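Local coordinates for vinylacetyl-CoA Delta-isomerase (Nitrosopumilus maritimus SCM1, PDB 6VJR) that dehydrates 4-hydroxybutyryl-CoA as an oxygen-tolerant archaeal flavoprotein that carries a [4Fe-4S] cluster, and probably also isomerises vinylacetyl-CoA, at the interface of chains A and B. Sequence-based numbering; all coordinates share one arbitrary frame. Chains: chain A/B, Vinylacetyl-CoA Delta-isomerase.

The interface of chains A and B. Residues chain A 88, 334, 337-338; chain B 361, 364, 490-491.
B:Tyr490, from the short C-terminal helix 489-494 of one subunit, reaches over to A:Glu334 on helix 320-345 of the other and donates its phenol OH to carboxylate OE1 at 2.7 Å. The two side chains come from opposite directions, the ring and carboxylate planes 83° apart, and the hydroxyl meets OE1 from above the carboxylate plane, 55° out of it. Ring carbon CE2 of B:Tyr490 also sits over the carboxylate, 3.4 Å from A:Glu334 OE2.

Within chain A the same carboxylate is paired with A:Arg88 of helix 77-94. The guanidinium grips it end-on with nearly straight bonds, NH1 to OE1 at 2.9 Å and NH2 to OE2 at 2.8 Å, the latter pair also forming a salt bridge. OE1 thus accepts from both A:Arg88 and B:Tyr490, and the nearby positive charge would be expected to favour an ionised glutamate. A:Glu334 is bent at its second torsion (chi2 -61°), which swings the carboxylate toward the arginine. A glutamine here would probably leave the A:Arg88 guanidinium without its countercharge and with an amide NH2 facing one of its N-H groups, freeing it to turn.

Aromatic and aliphatic packing surrounds this polar centre. B:Phe491 points the CE1 rim of its ring at one face of the guanidinium, the two planes steeply inclined, while A:Phe337, on the arginine's own side, has NH1 above its ring face, offset toward the rim. Helix 359-369 of chain B supplies methyl groups: B:Val364 CG2 touches A:Glu334 CB at 3.7 Å, and one turn further along the chain A helix B:Leu361 CD2 meets A:Ala338 CB at 3.9 Å. The interface is two-fold symmetric, so the contact recurs with the chains exchanged and probably helps hold the two copies together within the four-copy assembly. Beside the shared carboxylate, B:Tyr490 OH also lies 3.3 Å from A:Phe337 CD2.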
loop_
_atom_site.group_PDB
_atom_site.type_symbol
_atom_site.label_atom_id
_atom_site.label_comp_id
_atom_site.label_asym_id
_atom_site.label_seq_id
_atom_site.Cartn_x
_atom_site.Cartn_y
_atom_site.Cartn_z
ATOM N N ARG A 88 2.598 26.259 3.710
ATOM C CA ARG A 88 2.394 25.341 4.833
ATOM C C ARG A 88 1.883 26.132 6.047
ATOM O O ARG A 88 0.986 25.720 6.780
ATOM C CB ARG A 88 3.646 24.529 5.166
ATOM C CG ARG A 88 3.377 23.500 6.255
ATOM C CD ARG A 88 4.552 22.623 6.479
ATOM N NE ARG A 88 4.209 21.566 7.445
ATOM C CZ ARG A 88 4.931 20.493 7.629
ATOM N NH1 ARG A 88 6.078 20.324 6.988
ATOM N NH2 ARG A 88 4.514 19.551 8.420
ATOM N N GLU A 334 5.058 14.486 5.821
ATOM C CA GLU A 334 6.378 15.052 5.583
ATOM C C GLU A 334 6.981 14.603 4.265
ATOM O O GLU A 334 7.806 15.288 3.674
ATOM C CB GLU A 334 7.341 14.780 6.720
ATOM C CG GLU A 334 6.874 15.377 8.039
ATOM C CD GLU A 334 6.695 16.883 8.116
ATOM O OE1 GLU A 334 7.247 17.638 7.270
ATOM O OE2 GLU A 334 6.047 17.287 9.113
ATOM N N PHE A 337 5.771 17.112 1.910
ATOM C CA PHE A 337 6.491 18.356 2.113
ATOM C C PHE A 337 7.887 18.297 1.487
ATOM O O PHE A 337 8.341 19.262 0.832
ATOM C CB PHE A 337 6.614 18.606 3.625
ATOM C CG PHE A 337 7.383 19.861 3.961
ATOM C CD1 PHE A 337 6.853 21.106 3.689
ATOM C CD2 PHE A 337 8.639 19.786 4.571
ATOM C CE1 PHE A 337 7.590 22.266 3.960
ATOM C CE2 PHE A 337 9.352 20.942 4.821
ATOM C CZ PHE A 337 8.814 22.163 4.532
ATOM N N ALA A 338 8.609 17.209 1.760
ATOM C CA ALA A 338 9.984 17.032 1.279
ATOM C C ALA A 338 10.023 17.139 -0.241
ATOM O O ALA A 338 10.897 17.783 -0.807
ATOM C CB ALA A 338 10.484 15.726 1.737
ATOM N N LEU B 361 13.572 15.185 8.201
ATOM C CA LEU B 361 13.504 14.788 6.812
ATOM C C LEU B 361 14.410 13.591 6.516
ATOM O O LEU B 361 14.110 12.826 5.618
ATOM C CB LEU B 361 13.793 15.978 5.897
ATOM C CG LEU B 361 12.742 17.089 5.953
ATOM C CD1 LEU B 361 13.182 18.365 5.250
ATOM C CD2 LEU B 361 11.435 16.616 5.399
ATOM N N VAL B 364 12.444 10.534 7.264
ATOM C CA VAL B 364 11.492 10.315 6.190
ATOM C C VAL B 364 12.146 9.650 4.977
ATOM O O VAL B 364 11.596 8.721 4.375
ATOM C CB VAL B 364 10.811 11.662 5.883
ATOM C CG1 VAL B 364 10.011 11.577 4.614
ATOM C CG2 VAL B 364 9.975 12.149 7.061
ATOM N N TYR B 490 11.914 21.359 14.670
ATOM C CA TYR B 490 11.606 21.119 13.279
ATOM C C TYR B 490 10.875 22.305 12.632
ATOM O O TYR B 490 11.273 22.757 11.554
ATOM C CB TYR B 490 10.830 19.823 13.058
ATOM C CG TYR B 490 10.516 19.506 11.589
ATOM C CD1 TYR B 490 11.503 19.447 10.625
ATOM C CD2 TYR B 490 9.207 19.380 11.146
ATOM C CE1 TYR B 490 11.222 19.192 9.289
ATOM C CE2 TYR B 490 8.912 19.032 9.833
ATOM C CZ TYR B 490 9.919 18.961 8.883
ATOM O OH TYR B 490 9.678 18.669 7.546
ATOM N N PHE B 491 9.806 22.823 13.252
ATOM C CA PHE B 491 9.065 23.915 12.631
ATOM C C PHE B 491 9.884 25.208 12.647
ATOM O O PHE B 491 9.662 26.084 11.795
ATOM C CB PHE B 491 7.668 24.068 13.219
ATOM C CG PHE B 491 6.680 23.045 12.722
ATOM C CD1 PHE B 491 6.799 22.515 11.445
ATOM C CD2 PHE B 491 5.605 22.635 13.495
ATOM C CE1 PHE B 491 5.912 21.551 10.998
ATOM C CE2 PHE B 491 4.738 21.666 13.014
ATOM C CZ PHE B 491 4.872 21.160 11.766
#